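PDB 3K49: mRNA-binding protein PUF3 from Saccharomyces cerevisiae, which binds 3'-UTRs of mRNAs, mostly those encoding mitochondrial proteins, promoting COX17 mRNA decay and localising its targets near mitochondria. Local coordinates for residues A[22-26]-A[27-31]; A[159-162]-A[163-167]; A[188-191]-A[192-196]; A[234-237]-A[238-242]. All coordinates share one frame; numbering follows the deposited sequence.

Contact 1: residues A[22-26]-A[27-31]; sequences SNMSL and KDIFG
Ser25 and Asp28 hold each other through two hydrogen bonds that run in opposite directions. The backbone N of Ser25 donates to Asp28 OD2 at 2.8 Å, reaching the carboxylate from its anti side and 19° out of its plane. In return, the backbone N of Asp28 donates to Ser25 O at 2.9 Å, closing a 3-10 turn over Leu26 and Lys27. With CG of Asp28 anti to its own carbonyl carbon (chi1 -66°), the carboxylate swings back along the turn to the amide that precedes it. The pattern is the carboxylate half of a capping box; the serine hydroxyl does not complete it, lying instead beside the aliphatic chain of Lys27, with OG 3.5 Å from Lys27 CG. A weak bond, Ile29 N to Leu26 O at 3.4 Å, carries the turn one residue further.

Apolar contacts flank this polar centre. The thioether chain of Met24, bent at chi3 (43°), brings CE to 3.5 Å from Ile29 CG2, the two side chains crossing at about a right angle; the same methyl passes CB of Asp28. Leu26 and Ile29 run side by side, CD2 of Leu26 lying 4.0 Å from Ile29 CD1. Leu26 also packs on Phe45 and Leu50 of helix 40-50 and on Ile61 of helix 55-65, while Met24 leans on Leu7 of helix 6-12.

Chemically, the aspartate gives a loop amide an acceptor within the turn itself, while the apolar side chains anchor that turn to the helices at the N-terminal end of the Pumilio homology domain.

Contact 2: residues A[159-162]-A[163-167]; sequences ETIP and IEKLP
Pro162 O accepts the backbone N-H of Lys165 in a short bond of 2.6 Å, with the donor tilted 32° from the carbonyl plane. It closes a tight turn, and a second bond, Leu166 N to Ile163 O, follows one residue on, so that residues 163-165 form a brief 3-10 segment. CB of the same lysine also lies close, 3.3 Å from Pro162 O.

From there the lysine chain stretches out fully and runs alongside the pyrrolidine ring, pointing the same way, with its CD 4.1 Å from Pro162 CD. On a neighbouring flank it meets Ile161, whose side chain crosses it at about a right angle with CG2 3.9 Å from Lys165 CB. Thus the aliphatic part of a charged residue serves as apolar packing for both Ile161 and Pro162.

This turn is the connection inside the fourth Pumilio repeat that leads from helix 150-160 to helix 167-173. Ile161 is the residue at which the chain leaves helical geometry, and Pro162, having no amide hydrogen, cannot prolong the helical bonding.

Ile161 and Leu166 bring the two ends of the turn together on its buried side. With chi1 at -55°, CG2 of Ile161 stands opposite the backbone N, and it lies 4.1 Å from Leu166 CG. Both residues rest on Val134 of helix 127-134, and Ile161 also touches Arg130. On the outer side, the side chain of Glu164 passes Pro162, CG lying 3.9 Å from the proline CB.

Contact 3: residues A[188-191]-A[192-196]; sequences RVIQ and RLLEF. With nucleotides of chain B.
Arg188 reaches from helix 186-196 between two adenines of chain B. Its CB and CG skirt A7, CG lying 3.7 Å from N7 of that base, and a bend at chi2 (-68°) sends the chain onward between the nucleotides. CD and NE then pass C2 of A6 on one side and C6 of A7 on the other. At the tip, the guanidinium carries A7 over one face, with CZ 3.3 Å from A7 N1. The opposite face is covered, nearer its rim, by A6, with NH1 3.3 Å from A6 C6. With an alanine here, the two bases would probably lose the flat group that separates them and be freer to shift.

One helical turn on, Gln191 reads the edge of A6: NE2 donates to N1 of that adenine at 3.3 Å (159°), a contact consistent with the cysteine-glutamine pair by which PUF repeats recognise adenine. NE2 also bonds weakly to Cys187 O.

Behind the RNA-facing side, regular i to i+4 bonds such as Leu193 N to Val189 O at 2.7 Å hold the helix, and CG1 of Val189 packs 3.9 Å from Leu193 CD1. Arg192 is shared between two carboxylates, its NH1 with Glu195 and its NE with Glu159 of helix 150-160. Arg192 and Leu193 rest on Ile158 of that helix, Leu194 on Tyr228 of helix 222-230, and Leu193 and Leu194 on Ile205 of helix 199-207.

Contact 4: residues A[234-237]-A[238-242]; sequences QFTN and KEMVD
Asn237 grips the first turn of helix 238-252 through its side-chain oxygen. OD1 accepts the backbone N-H of Met240 at 2.9 Å, the donor tilted 18° from the amide's carbonyl plane, and takes a weak second bond from Glu239 N at 3.3 Å. A chi1 of 48° sets CG between the backbone N and the carbonyl carbon, turning the amide over the amides at the helix start. Packing here is close: CG of Met240 comes within 3.3 Å of OD1, and Thr236 OG1, itself bonded to Asp233 O, touches Met240 CB at 3.3 Å. The other end of the asparagine amide, ND2, is hydrogen-bonded to Gln202 OE1 of helix 199-207, so the group is held at both ends and its rotation fixed. With a valine in its place, the amides of Glu239 and Met240 would probably be left without their cap, and Gln202 would probably lose this partner.

The other side is looser. Val241 N bonds only weakly to Asn237 O, at 3.4 Å though almost straight, and CG of Gln234 brushes Val241 CG2 at 4.4 Å. Lys238 extends its chain into solvent, and Gln234 is likewise exposed. Glu239 turns to the neighbouring helix, touching Leu206 and Asn207.

This is a classical asparagine N-cap, here opening the long helix 238-252 and tying its start to helix 199-207; the cap and the first turn lie in the sixth Pumilio repeat.

In the fold
The contacts sample an all-helical arc from its N-terminal end to beyond its middle. Contact 1 lies at that end, about 41 Å from the centre of the chain to its own centre, whereas contact 3 is near the middle and alone includes nucleotides. Contacts 1 to 3 are partly buried; contact 4 is a surface contact, yet helix 199-207 lies against both it and contact 3. Contacts 2 and 3 touch, through a salt bridge and through Ile163 packing on Leu193. The chemistry follows position: backbone carbonyls close the turns, alone in contact 2, with a carboxylate added in contact 1 and an asparagine side chain in contact 4, while in contact 3 the continuous helix leaves side chains available for RNA.

Contact 1: residues A[22-26]-A[27-31]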
# COMPACT_ATOMS: atom_id res chain seq x y z
N SER A 22 19.79 39.30 4.42
CA SER A 22 21.15 39.40 3.91
C SER A 22 21.59 38.07 3.30
O SER A 22 22.78 37.84 3.07
CB SER A 22 22.12 39.82 5.03
OG SER A 22 21.72 41.06 5.59
N ASN A 23 20.61 37.21 3.03
CA ASN A 23 20.86 35.92 2.40
C ASN A 23 21.06 36.07 0.89
O ASN A 23 20.87 37.15 0.33
CB ASN A 23 19.69 34.96 2.67
CG ASN A 23 19.97 33.54 2.21
OD1 ASN A 23 21.08 33.02 2.39
ND2 ASN A 23 18.96 32.89 1.64
N MET A 24 21.45 34.98 0.24
CA MET A 24 21.58 34.97 -1.20
C MET A 24 20.23 34.70 -1.85
O MET A 24 19.25 34.36 -1.18
CB MET A 24 22.55 33.88 -1.63
CG MET A 24 23.91 33.94 -0.96
SD MET A 24 24.94 32.57 -1.50
CE MET A 24 24.60 32.58 -3.26
N SER A 25 20.19 34.88 -3.16
CA SER A 25 19.03 34.48 -3.95
C SER A 25 19.53 33.87 -5.24
O SER A 25 20.73 33.86 -5.51
CB SER A 25 18.13 35.68 -4.23
OG SER A 25 18.77 36.60 -5.10
N LEU A 26 18.61 33.38 -6.05
CA LEU A 26 18.95 32.66 -7.26
C LEU A 26 19.81 33.45 -8.24
O LEU A 26 20.58 32.87 -9.02
CB LEU A 26 17.67 32.15 -7.94
CG LEU A 26 16.94 31.13 -7.07
CD1 LEU A 26 15.69 30.60 -7.75
CD2 LEU A 26 17.90 30.00 -6.72
N LYS A 27 19.71 34.78 -8.18
CA LYS A 27 20.45 35.63 -9.10
C LYS A 27 21.92 35.67 -8.73
O LYS A 27 22.76 36.07 -9.53
CB LYS A 27 19.86 37.05 -9.12
CG LYS A 27 20.29 37.92 -7.94
CD LYS A 27 19.33 39.09 -7.76
CE LYS A 27 19.64 39.89 -6.51
NZ LYS A 27 18.39 40.43 -5.89
N ASP A 28 22.24 35.26 -7.51
CA ASP A 28 23.61 35.30 -7.03
C ASP A 28 24.46 34.12 -7.51
O ASP A 28 25.69 34.13 -7.39
CB ASP A 28 23.62 35.36 -5.50
CG ASP A 28 23.03 36.67 -4.96
OD1 ASP A 28 23.43 37.74 -5.47
OD2 ASP A 28 22.16 36.63 -4.06
N ILE A 29 23.81 33.09 -8.05
CA ILE A 29 24.50 31.86 -8.35
C ILE A 29 24.55 31.56 -9.84
O ILE A 29 24.85 30.44 -10.22
CB ILE A 29 23.86 30.65 -7.62
CG1 ILE A 29 22.60 30.16 -8.35
CG2 ILE A 29 23.53 31.02 -6.17
CD1 ILE A 29 21.75 29.21 -7.52
N PHE A 30 24.26 32.55 -10.68
CA PHE A 30 24.22 32.32 -12.12
C PHE A 30 25.46 31.64 -12.68
O PHE A 30 25.41 31.03 -13.75
CB PHE A 30 23.96 33.60 -12.90
CG PHE A 30 24.14 33.44 -14.39
CD1 PHE A 30 23.08 33.05 -15.19
CD2 PHE A 30 25.38 33.67 -14.98
CE1 PHE A 30 23.25 32.91 -16.56
CE2 PHE A 30 25.56 33.52 -16.35
CZ PHE A 30 24.49 33.15 -17.14
N GLY A 31 26.58 31.73 -11.97
CA GLY A 31 27.74 30.96 -12.39
C GLY A 31 27.62 29.45 -12.22
O GLY A 31 28.05 28.67 -13.09

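Contact 2: residues A[159-162]-A[163-167]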
# COMPACT_ATOMS: atom_id res chain seq x y z
N GLU A 159 -2.37 5.15 -11.23
CA GLU A 159 -3.08 6.18 -10.48
C GLU A 159 -3.38 7.42 -11.30
O GLU A 159 -4.39 8.10 -11.05
CB GLU A 159 -2.27 6.56 -9.23
CG GLU A 159 -2.24 5.47 -8.19
CD GLU A 159 -1.10 5.63 -7.21
OE1 GLU A 159 -0.57 6.76 -7.11
OE2 GLU A 159 -0.73 4.63 -6.56
N THR A 160 -2.52 7.73 -12.27
CA THR A 160 -2.62 8.99 -13.01
C THR A 160 -3.22 8.86 -14.42
O THR A 160 -3.60 9.86 -15.03
CB THR A 160 -1.23 9.69 -13.15
OG1 THR A 160 -0.34 8.85 -13.91
CG2 THR A 160 -0.61 9.98 -11.77
N ILE A 161 -3.30 7.63 -14.94
CA ILE A 161 -3.79 7.43 -16.30
C ILE A 161 -4.99 6.49 -16.31
O ILE A 161 -4.98 5.49 -15.61
CB ILE A 161 -2.69 6.89 -17.25
CG1 ILE A 161 -1.47 7.80 -17.21
CG2 ILE A 161 -3.22 6.77 -18.67
CD1 ILE A 161 -0.20 7.16 -17.80
N PRO A 162 -6.04 6.84 -17.08
CA PRO A 162 -7.24 5.99 -17.18
C PRO A 162 -6.88 4.63 -17.75
O PRO A 162 -6.30 4.55 -18.84
CB PRO A 162 -8.12 6.76 -18.16
CG PRO A 162 -7.70 8.19 -18.00
CD PRO A 162 -6.21 8.11 -17.81
N ILE A 163 -7.24 3.58 -17.02
CA ILE A 163 -6.86 2.21 -17.36
C ILE A 163 -7.19 1.81 -18.80
O ILE A 163 -6.48 1.00 -19.40
CB ILE A 163 -7.50 1.19 -16.37
CG1 ILE A 163 -6.88 -0.20 -16.54
CG2 ILE A 163 -9.04 1.20 -16.49
CD1 ILE A 163 -5.47 -0.29 -16.04
N GLU A 164 -8.26 2.37 -19.35
CA GLU A 164 -8.58 2.18 -20.77
C GLU A 164 -7.39 2.56 -21.67
O GLU A 164 -7.22 2.00 -22.76
CB GLU A 164 -9.82 2.99 -21.18
CG GLU A 164 -9.71 4.50 -20.96
CD GLU A 164 -11.06 5.21 -21.08
OE1 GLU A 164 -11.18 6.36 -20.59
OE2 GLU A 164 -12.00 4.62 -21.67
N LYS A 165 -6.57 3.50 -21.23
CA LYS A 165 -5.40 3.87 -22.02
C LYS A 165 -4.20 2.97 -21.74
O LYS A 165 -3.16 3.11 -22.38
CB LYS A 165 -5.02 5.33 -21.78
CG LYS A 165 -6.12 6.34 -22.10
CD LYS A 165 -5.63 7.76 -21.82
CE LYS A 165 -6.66 8.81 -22.21
NZ LYS A 165 -6.17 10.19 -21.92
N LEU A 166 -4.37 2.04 -20.81
CA LEU A 166 -3.28 1.15 -20.39
C LEU A 166 -3.56 -0.35 -20.57
O LEU A 166 -3.34 -1.13 -19.63
CB LEU A 166 -2.99 1.39 -18.92
CG LEU A 166 -2.41 2.71 -18.43
CD1 LEU A 166 -2.41 2.70 -16.91
CD2 LEU A 166 -1.00 2.89 -18.98
N PRO A 167 -4.00 -0.78 -21.76
CA PRO A 167 -4.41 -2.19 -21.91
C PRO A 167 -3.24 -3.14 -21.70
O PRO A 167 -3.41 -4.25 -21.21
CB PRO A 167 -4.88 -2.29 -23.36
CG PRO A 167 -4.98 -0.86 -23.85
CD PRO A 167 -4.01 -0.07 -23.04

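Contact 3: residues A[188-191]-A[192-196]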
# COMPACT_ATOMS: atom_id res chain seq x y z
N ARG A 188 1.05 -4.95 -4.50
CA ARG A 188 0.73 -3.53 -4.56
C ARG A 188 0.10 -3.18 -5.91
O ARG A 188 -0.94 -2.51 -5.98
CB ARG A 188 1.99 -2.68 -4.33
CG ARG A 188 2.58 -2.88 -2.95
CD ARG A 188 1.68 -2.31 -1.82
NE ARG A 188 2.47 -2.18 -0.60
CZ ARG A 188 2.08 -1.56 0.51
NH1 ARG A 188 0.88 -0.99 0.58
NH2 ARG A 188 2.90 -1.50 1.56
N VAL A 189 0.75 -3.61 -6.99
CA VAL A 189 0.23 -3.41 -8.33
C VAL A 189 -1.15 -4.04 -8.48
O VAL A 189 -2.09 -3.40 -8.96
CB VAL A 189 1.18 -3.95 -9.40
CG1 VAL A 189 0.53 -3.95 -10.76
CG2 VAL A 189 2.45 -3.13 -9.42
N ILE A 190 -1.28 -5.29 -8.04
CA ILE A 190 -2.55 -5.99 -8.11
C ILE A 190 -3.61 -5.18 -7.37
O ILE A 190 -4.71 -4.96 -7.88
CB ILE A 190 -2.45 -7.41 -7.50
CG1 ILE A 190 -1.53 -8.29 -8.35
CG2 ILE A 190 -3.84 -8.02 -7.35
CD1 ILE A 190 -1.80 -8.16 -9.83
N GLN A 191 -3.28 -4.71 -6.17
CA GLN A 191 -4.20 -3.88 -5.43
C GLN A 191 -4.61 -2.62 -6.22
O GLN A 191 -5.77 -2.19 -6.15
CB GLN A 191 -3.62 -3.55 -4.05
CG GLN A 191 -3.61 -4.77 -3.12
CD GLN A 191 -2.95 -4.52 -1.76
OE1 GLN A 191 -3.39 -3.67 -0.98
NE2 GLN A 191 -1.91 -5.29 -1.47
N ARG A 192 -3.68 -2.04 -6.98
CA ARG A 192 -4.03 -0.86 -7.76
C ARG A 192 -4.87 -1.24 -8.97
O ARG A 192 -5.83 -0.53 -9.31
CB ARG A 192 -2.78 -0.07 -8.20
CG ARG A 192 -2.14 0.70 -7.09
CD ARG A 192 -2.99 1.89 -6.73
NE ARG A 192 -2.33 2.75 -5.74
CZ ARG A 192 -2.62 2.77 -4.45
NH1 ARG A 192 -3.57 1.98 -3.97
NH2 ARG A 192 -1.97 3.59 -3.62
N LEU A 193 -4.53 -2.35 -9.62
CA LEU A 193 -5.25 -2.74 -10.81
C LEU A 193 -6.71 -2.98 -10.45
O LEU A 193 -7.62 -2.56 -11.17
CB LEU A 193 -4.63 -3.96 -11.48
CG LEU A 193 -3.32 -3.62 -12.22
CD1 LEU A 193 -2.65 -4.87 -12.81
CD2 LEU A 193 -3.56 -2.59 -13.32
N LEU A 194 -6.94 -3.62 -9.30
CA LEU A 194 -8.30 -3.84 -8.81
C LEU A 194 -9.02 -2.53 -8.51
O LEU A 194 -10.15 -2.35 -8.94
CB LEU A 194 -8.28 -4.74 -7.58
CG LEU A 194 -7.87 -6.19 -7.84
CD1 LEU A 194 -7.76 -6.93 -6.52
CD2 LEU A 194 -8.87 -6.88 -8.76
N GLU A 195 -8.36 -1.61 -7.80
CA GLU A 195 -8.98 -0.35 -7.41
C GLU A 195 -9.39 0.50 -8.61
O GLU A 195 -10.49 1.04 -8.65
CB GLU A 195 -8.05 0.46 -6.48
CG GLU A 195 -8.66 1.80 -6.05
CD GLU A 195 -7.63 2.84 -5.58
OE1 GLU A 195 -7.99 4.04 -5.45
OE2 GLU A 195 -6.46 2.46 -5.36
N PHE A 196 -8.50 0.58 -9.60
CA PHE A 196 -8.66 1.46 -10.75
C PHE A 196 -9.16 0.76 -12.00
O PHE A 196 -9.44 1.42 -13.00
CB PHE A 196 -7.33 2.16 -11.07
CG PHE A 196 -6.96 3.26 -10.10
CD1 PHE A 196 -6.38 2.96 -8.87
CD2 PHE A 196 -7.21 4.58 -10.39
CE1 PHE A 196 -6.06 3.96 -7.97
CE2 PHE A 196 -6.87 5.59 -9.50
CZ PHE A 196 -6.30 5.28 -8.28
P A B 6 5.43 -5.08 8.52
OP1 A B 6 6.81 -4.75 8.95
OP2 A B 6 4.31 -4.20 8.93
O5' A B 6 5.42 -5.16 6.92
C5' A B 6 6.18 -6.15 6.25
C4' A B 6 5.94 -6.06 4.75
O4' A B 6 4.54 -6.29 4.44
C3' A B 6 6.20 -4.71 4.09
O3' A B 6 7.60 -4.50 3.89
C2' A B 6 5.46 -4.87 2.76
O2' A B 6 6.18 -5.65 1.83
C1' A B 6 4.23 -5.66 3.20
N9 A B 6 3.03 -4.85 3.37
C8 A B 6 2.68 -4.08 4.45
N7 A B 6 1.51 -3.49 4.32
C5 A B 6 1.07 -3.91 3.07
C6 A B 6 -0.11 -3.63 2.34
N6 A B 6 -1.08 -2.84 2.79
N1 A B 6 -0.24 -4.21 1.12
C2 A B 6 0.76 -4.99 0.68
N3 A B 6 1.91 -5.31 1.26
C4 A B 6 2.01 -4.73 2.47
P A B 7 8.20 -3.02 3.88
OP1 A B 7 9.66 -3.11 4.14
OP2 A B 7 7.35 -2.18 4.76
O5' A B 7 8.01 -2.55 2.36
C5' A B 7 8.34 -3.45 1.32
C4' A B 7 8.68 -2.72 0.03
O4' A B 7 7.46 -2.34 -0.66
C3' A B 7 9.55 -1.46 0.06
O3' A B 7 10.48 -1.57 -1.01
C2' A B 7 8.55 -0.38 -0.35
O2' A B 7 9.12 0.77 -0.98
C1' A B 7 7.75 -1.17 -1.37
N9 A B 7 6.50 -0.60 -1.87
C8 A B 7 6.09 -0.61 -3.18
N7 A B 7 4.94 -0.01 -3.38
C5 A B 7 4.57 0.41 -2.12
C6 A B 7 3.45 1.11 -1.66
N6 A B 7 2.45 1.48 -2.47
N1 A B 7 3.38 1.40 -0.34
C2 A B 7 4.38 0.99 0.47
N3 A B 7 5.48 0.31 0.15
C4 A B 7 5.52 0.05 -1.17

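Contact 4: residues A[234-237]-A[238-242]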
# COMPACT_ATOMS: atom_id res chain seq x y z
N GLN A 234 -20.82 -4.15 -1.45
CA GLN A 234 -21.65 -4.85 -2.43
C GLN A 234 -22.14 -3.91 -3.54
O GLN A 234 -23.00 -4.28 -4.34
CB GLN A 234 -22.81 -5.57 -1.75
CG GLN A 234 -22.37 -6.84 -1.04
CD GLN A 234 -23.52 -7.53 -0.33
OE1 GLN A 234 -24.52 -6.91 0.02
NE2 GLN A 234 -23.38 -8.84 -0.12
N PHE A 235 -21.59 -2.71 -3.57
CA PHE A 235 -21.84 -1.76 -4.64
C PHE A 235 -21.08 -2.21 -5.89
O PHE A 235 -21.45 -1.86 -7.01
CB PHE A 235 -21.39 -0.36 -4.22
CG PHE A 235 -22.22 0.76 -4.80
CD1 PHE A 235 -21.95 1.27 -6.06
CD2 PHE A 235 -23.27 1.31 -4.07
CE1 PHE A 235 -22.71 2.29 -6.59
CE2 PHE A 235 -24.03 2.33 -4.60
CZ PHE A 235 -23.76 2.82 -5.86
N THR A 236 -20.02 -2.99 -5.68
CA THR A 236 -19.15 -3.42 -6.78
C THR A 236 -19.76 -4.50 -7.66
O THR A 236 -20.98 -4.74 -7.65
CB THR A 236 -17.78 -3.91 -6.26
OG1 THR A 236 -17.97 -4.95 -5.30
CG2 THR A 236 -17.00 -2.78 -5.62
N ASN A 237 -18.90 -5.16 -8.44
CA ASN A 237 -19.34 -6.07 -9.49
C ASN A 237 -19.75 -7.46 -9.02
O ASN A 237 -19.59 -7.81 -7.85
CB ASN A 237 -18.26 -6.17 -10.58
CG ASN A 237 -16.87 -6.40 -10.01
OD1 ASN A 237 -16.58 -7.45 -9.44
ND2 ASN A 237 -15.99 -5.41 -10.18
N LYS A 238 -20.27 -8.25 -9.95
CA LYS A 238 -20.75 -9.60 -9.65
C LYS A 238 -19.61 -10.51 -9.20
O LYS A 238 -19.83 -11.50 -8.49
CB LYS A 238 -21.42 -10.19 -10.89
CG LYS A 238 -20.47 -10.35 -12.08
CD LYS A 238 -21.15 -11.06 -13.25
CE LYS A 238 -20.17 -11.26 -14.40
NZ LYS A 238 -20.78 -12.00 -15.54
N GLU A 239 -18.39 -10.19 -9.62
CA GLU A 239 -17.24 -11.05 -9.35
C GLU A 239 -16.71 -10.82 -7.94
O GLU A 239 -16.34 -11.78 -7.24
CB GLU A 239 -16.14 -10.80 -10.38
CG GLU A 239 -14.92 -11.70 -10.22
CD GLU A 239 -15.24 -13.16 -10.47
OE1 GLU A 239 -16.36 -13.45 -10.95
OE2 GLU A 239 -14.38 -14.01 -10.18
N MET A 240 -16.69 -9.57 -7.50
CA MET A 240 -16.29 -9.25 -6.13
C MET A 240 -17.18 -9.96 -5.12
O MET A 240 -16.69 -10.66 -4.22
CB MET A 240 -16.32 -7.74 -5.90
CG MET A 240 -15.16 -6.98 -6.52
SD MET A 240 -13.57 -7.33 -5.72
CE MET A 240 -12.54 -6.04 -6.45
N VAL A 241 -18.49 -9.79 -5.27
CA VAL A 241 -19.45 -10.41 -4.37
C VAL A 241 -19.21 -11.92 -4.21
O VAL A 241 -19.13 -12.44 -3.09
CB VAL A 241 -20.90 -10.14 -4.84
CG1 VAL A 241 -21.91 -10.89 -3.95
CG2 VAL A 241 -21.19 -8.65 -4.84
N ASP A 242 -19.10 -12.63 -5.33
CA ASP A 242 -18.84 -14.06 -5.28
C ASP A 242 -17.51 -14.39 -4.60
O ASP A 242 -17.45 -15.29 -3.76
CB ASP A 242 -18.84 -14.65 -6.69
CG ASP A 242 -20.23 -14.67 -7.31
OD1 ASP A 242 -21.21 -14.50 -6.57
OD2 ASP A 242 -20.32 -14.86 -8.54